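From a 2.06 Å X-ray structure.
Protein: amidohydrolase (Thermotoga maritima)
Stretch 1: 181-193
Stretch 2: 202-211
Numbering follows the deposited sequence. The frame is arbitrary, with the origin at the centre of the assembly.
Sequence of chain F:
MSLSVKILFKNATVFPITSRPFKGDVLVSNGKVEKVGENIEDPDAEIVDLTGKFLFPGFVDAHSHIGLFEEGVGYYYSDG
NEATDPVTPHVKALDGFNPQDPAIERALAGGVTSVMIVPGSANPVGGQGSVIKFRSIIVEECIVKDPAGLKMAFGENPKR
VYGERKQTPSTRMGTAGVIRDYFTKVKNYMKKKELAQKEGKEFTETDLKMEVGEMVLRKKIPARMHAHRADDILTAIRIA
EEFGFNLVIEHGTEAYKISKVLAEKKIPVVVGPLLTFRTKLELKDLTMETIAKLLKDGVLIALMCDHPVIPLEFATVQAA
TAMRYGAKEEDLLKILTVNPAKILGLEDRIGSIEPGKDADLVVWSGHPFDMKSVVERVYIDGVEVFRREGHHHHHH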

# COMPACT_ATOMS: atom_id res chain seq x y z
N ASP F 181 -22.49 23.39 -3.23
CA ASP F 181 -22.41 22.89 -4.58
C ASP F 181 -23.65 22.03 -4.85
O ASP F 181 -24.28 22.17 -5.90
CB ASP F 181 -21.11 22.10 -4.77
CG ASP F 181 -20.97 21.53 -6.14
OD1 ASP F 181 -20.62 22.28 -7.07
OD2 ASP F 181 -21.23 20.32 -6.31
N TYR F 182 -24.00 21.16 -3.90
CA TYR F 182 -25.13 20.27 -4.04
C TYR F 182 -26.41 21.05 -4.33
O TYR F 182 -27.12 20.79 -5.32
CB TYR F 182 -25.32 19.41 -2.78
CG TYR F 182 -26.63 18.63 -2.75
CD1 TYR F 182 -26.90 17.64 -3.72
CD2 TYR F 182 -27.60 18.88 -1.78
CE1 TYR F 182 -28.07 16.94 -3.72
CE2 TYR F 182 -28.80 18.14 -1.76
CZ TYR F 182 -29.03 17.19 -2.75
OH TYR F 182 -30.20 16.48 -2.77
N PHE F 183 -26.72 22.02 -3.48
CA PHE F 183 -27.95 22.78 -3.68
C PHE F 183 -27.91 23.67 -4.94
O PHE F 183 -28.96 23.91 -5.56
CB PHE F 183 -28.36 23.55 -2.41
CG PHE F 183 -28.96 22.65 -1.36
CD1 PHE F 183 -30.22 22.08 -1.56
CD2 PHE F 183 -28.27 22.35 -0.19
CE1 PHE F 183 -30.78 21.22 -0.60
CE2 PHE F 183 -28.82 21.50 0.78
CZ PHE F 183 -30.09 20.94 0.57
N THR F 184 -26.72 24.13 -5.34
CA THR F 184 -26.61 24.88 -6.60
C THR F 184 -27.09 23.99 -7.76
O THR F 184 -27.84 24.42 -8.65
CB THR F 184 -25.15 25.38 -6.83
OG1 THR F 184 -24.77 26.26 -5.78
CG2 THR F 184 -25.01 26.12 -8.14
N LYS F 185 -26.67 22.72 -7.73
CA LYS F 185 -27.12 21.77 -8.74
C LYS F 185 -28.61 21.45 -8.66
O LYS F 185 -29.25 21.27 -9.69
CB LYS F 185 -26.30 20.48 -8.66
CG LYS F 185 -24.89 20.70 -9.12
CD LYS F 185 -23.94 19.89 -8.28
CE LYS F 185 -23.32 18.76 -9.05
NZ LYS F 185 -21.86 18.55 -8.66
N VAL F 186 -29.14 21.35 -7.44
CA VAL F 186 -30.58 21.21 -7.21
C VAL F 186 -31.38 22.35 -7.87
O VAL F 186 -32.35 22.11 -8.58
CB VAL F 186 -30.92 21.10 -5.70
CG1 VAL F 186 -32.46 21.09 -5.47
CG2 VAL F 186 -30.30 19.82 -5.11
N LYS F 187 -30.93 23.59 -7.68
CA LYS F 187 -31.52 24.73 -8.37
C LYS F 187 -31.47 24.63 -9.89
O LYS F 187 -32.47 24.91 -10.55
CB LYS F 187 -30.92 26.05 -7.89
CG LYS F 187 -31.07 26.25 -6.38
CD LYS F 187 -31.43 27.66 -6.00
CE LYS F 187 -30.28 28.62 -6.19
NZ LYS F 187 -30.77 30.03 -6.18
N ASN F 188 -30.33 24.22 -10.45
CA ASN F 188 -30.25 24.02 -11.92
C ASN F 188 -31.28 23.01 -12.40
O ASN F 188 -31.93 23.21 -13.40
CB ASN F 188 -28.86 23.55 -12.35
CG ASN F 188 -27.79 24.60 -12.16
OD1 ASN F 188 -28.08 25.80 -12.09
ND2 ASN F 188 -26.55 24.16 -12.07
N TYR F 189 -31.39 21.92 -11.65
CA TYR F 189 -32.30 20.81 -11.94
C TYR F 189 -33.76 21.25 -11.98
O TYR F 189 -34.50 20.86 -12.88
CB TYR F 189 -32.11 19.78 -10.84
CG TYR F 189 -32.96 18.54 -10.89
CD1 TYR F 189 -34.04 18.39 -10.02
CD2 TYR F 189 -32.65 17.49 -11.76
CE1 TYR F 189 -34.82 17.20 -10.03
CE2 TYR F 189 -33.40 16.32 -11.78
CZ TYR F 189 -34.48 16.18 -10.91
OH TYR F 189 -35.20 14.99 -10.95
N MSE F 190 -34.16 22.04 -11.00
CA MSE F 190 -35.48 22.64 -10.98
C MSE F 190 -35.73 23.54 -12.18
O MSE F 190 -36.80 23.47 -12.79
CB MSE F 190 -35.70 23.38 -9.66
CG MSE F 190 -35.73 22.44 -8.46
SE MSE F 190 -35.81 23.35 -6.73
CE MSE F 190 -37.67 23.99 -6.82
N LYS F 191 -34.75 24.37 -12.54
CA LYS F 191 -34.90 25.26 -13.68
C LYS F 191 -35.01 24.47 -14.98
O LYS F 191 -35.76 24.85 -15.86
CB LYS F 191 -33.76 26.27 -13.75
CG LYS F 191 -33.71 27.19 -12.54
CD LYS F 191 -32.48 28.07 -12.52
CE LYS F 191 -32.45 28.85 -11.23
NZ LYS F 191 -31.18 29.62 -11.12
N LYS F 192 -34.28 23.36 -15.07
CA LYS F 192 -34.41 22.48 -16.24
C LYS F 192 -35.82 21.89 -16.33
O LYS F 192 -36.39 21.82 -17.42
CB LYS F 192 -33.37 21.36 -16.22
CG LYS F 192 -31.96 21.82 -16.56
CD LYS F 192 -30.99 20.67 -16.44
CE LYS F 192 -29.54 21.14 -16.43
NZ LYS F 192 -28.66 20.08 -15.80
N LYS F 193 -36.38 21.50 -15.18
CA LYS F 193 -37.75 20.97 -15.11
C LYS F 193 -38.78 22.00 -15.51
O LYS F 193 -39.77 21.68 -16.18
CB LYS F 193 -38.07 20.50 -13.71
CG LYS F 193 -37.66 19.08 -13.42
CD LYS F 193 -37.77 18.87 -11.94
CE LYS F 193 -38.19 17.48 -11.61
NZ LYS F 193 -38.80 17.48 -10.26
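Stretch 2 202-211: EFTETDLKME

The polar centre of this contact is the carboxylate of Glu211, whose OE1 accepts two bonds from the helix of stretch 1: one from Tyr189 OH at 2.6 Å, the other from Lys193 NZ at 3.0 Å, the latter also a salt bridge. Tyr189 and Lys193 lie one helical turn apart, so a single acidic oxygen can serve both. The Tyr189 hydroxyl works in both directions, since while donating to Glu211 it also accepts from the backbone, Asp207 N to Tyr189 OH being 3.0 Å. Two turns earlier, Tyr182 OH donates to Lys209 O at 2.6 Å; a long, rigid side chain with a terminal hydroxyl suits this reach to a main-chain carbonyl.

Stretch 2 runs against the direction of stretch 1: Phe203 lies near Lys193, with CA atoms 6.3 Å apart, and Met210 near Val186, with CA atoms 5.4 Å apart. Its first residues, through Asp207, are loop or turn, and a helix starts at Leu208. Asp207 caps that helix, its OD1 accepting weak bonds from Lys209 N at 2.8 Å and Met210 N at 3.4 Å.

The packing centres on Met210, a selenomethionine set like a knob among Tyr182, Lys185, Val186 and Tyr189. Its CB sits almost squarely over the Tyr189 ring, 3.2 Å from the centroid, while its flexible end reaches onward to put CE 3.5 Å from Tyr182 CE1 and SE 4.0 Å from Val186 CG2. Toward the other end, Phe203 directs its edge at the face of Tyr189 in an offset arrangement, with CE2 of Phe203 3.7 Å from CE2 of Tyr189. Its own face receives the aliphatic part of Lys193, with CG 3.6 Å from the Phe203 ring centroid, so this lysine packs through its methylenes and pairs through its ammonium. At the periphery, Lys192 NZ and Glu205 OE2 remain 4.4 Å apart, too far for a salt bridge.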

# COMPACT_ATOMS: atom_id res chain seq x y z
N GLU F 202 -41.64 16.16 -22.16
CA GLU F 202 -41.47 15.36 -20.95
C GLU F 202 -40.02 15.50 -20.43
O GLU F 202 -39.07 15.47 -21.21
CB GLU F 202 -41.80 13.89 -21.23
CG GLU F 202 -41.96 13.05 -19.97
CD GLU F 202 -42.36 11.61 -20.22
OE1 GLU F 202 -42.25 11.13 -21.38
OE2 GLU F 202 -42.77 10.94 -19.26
N PHE F 203 -39.88 15.66 -19.11
CA PHE F 203 -38.56 15.71 -18.47
C PHE F 203 -37.92 14.32 -18.50
O PHE F 203 -38.52 13.34 -18.06
CB PHE F 203 -38.68 16.21 -17.03
CG PHE F 203 -37.35 16.52 -16.38
CD1 PHE F 203 -36.49 17.46 -16.93
CD2 PHE F 203 -36.97 15.86 -15.20
CE1 PHE F 203 -35.25 17.75 -16.32
CE2 PHE F 203 -35.74 16.15 -14.58
CZ PHE F 203 -34.88 17.09 -15.15
N THR F 204 -36.70 14.24 -19.03
CA THR F 204 -36.04 12.94 -19.20
C THR F 204 -34.72 12.84 -18.43
O THR F 204 -33.88 11.99 -18.74
CB THR F 204 -35.79 12.60 -20.71
OG1 THR F 204 -34.80 13.47 -21.26
CG2 THR F 204 -37.07 12.69 -21.53
N GLU F 205 -34.54 13.71 -17.42
CA GLU F 205 -33.30 13.78 -16.65
C GLU F 205 -33.56 13.69 -15.13
O GLU F 205 -32.88 14.32 -14.33
CB GLU F 205 -32.51 15.06 -17.00
CG GLU F 205 -31.90 15.11 -18.41
CD GLU F 205 -31.21 16.45 -18.71
OE1 GLU F 205 -31.82 17.30 -19.38
OE2 GLU F 205 -30.05 16.67 -18.27
N THR F 206 -34.54 12.87 -14.76
CA THR F 206 -34.89 12.66 -13.37
C THR F 206 -33.70 12.05 -12.62
O THR F 206 -33.06 11.12 -13.11
CB THR F 206 -36.14 11.77 -13.26
OG1 THR F 206 -37.20 12.38 -13.99
CG2 THR F 206 -36.57 11.58 -11.82
N ASP F 207 -33.38 12.62 -11.46
CA ASP F 207 -32.21 12.23 -10.71
C ASP F 207 -32.62 12.12 -9.25
O ASP F 207 -33.03 13.10 -8.63
CB ASP F 207 -31.08 13.24 -10.88
CG ASP F 207 -29.81 12.87 -10.10
OD1 ASP F 207 -29.90 12.32 -8.99
OD2 ASP F 207 -28.71 13.16 -10.58
N LEU F 208 -32.46 10.92 -8.73
CA LEU F 208 -32.87 10.57 -7.38
C LEU F 208 -32.27 11.52 -6.34
O LEU F 208 -32.95 11.94 -5.41
CB LEU F 208 -32.43 9.13 -7.11
CG LEU F 208 -33.39 8.20 -6.40
CD1 LEU F 208 -34.71 8.13 -7.15
CD2 LEU F 208 -32.72 6.83 -6.29
N LYS F 209 -30.98 11.85 -6.50
CA LYS F 209 -30.29 12.76 -5.59
C LYS F 209 -30.84 14.19 -5.67
O LYS F 209 -30.97 14.87 -4.65
CB LYS F 209 -28.77 12.78 -5.88
CG LYS F 209 -28.01 11.49 -5.62
CD LYS F 209 -26.51 11.74 -5.92
CE LYS F 209 -25.60 10.57 -5.60
NZ LYS F 209 -24.16 11.09 -5.47
N MSE F 210 -31.14 14.63 -6.88
CA MSE F 210 -31.71 15.96 -7.10
C MSE F 210 -33.15 16.05 -6.60
O MSE F 210 -33.56 17.11 -6.10
CB MSE F 210 -31.69 16.33 -8.59
CG MSE F 210 -30.33 16.44 -9.24
SE MSE F 210 -29.22 17.89 -8.50
CE MSE F 210 -28.21 16.84 -7.26
N GLU F 211 -33.92 14.97 -6.74
CA GLU F 211 -35.32 14.95 -6.31
C GLU F 211 -35.49 15.24 -4.81
O GLU F 211 -36.34 16.02 -4.44
CB GLU F 211 -36.01 13.63 -6.71
CG GLU F 211 -36.30 13.52 -8.21
CD GLU F 211 -37.47 14.40 -8.66
OE1 GLU F 211 -37.48 14.87 -9.81
OE2 GLU F 211 -38.38 14.64 -7.85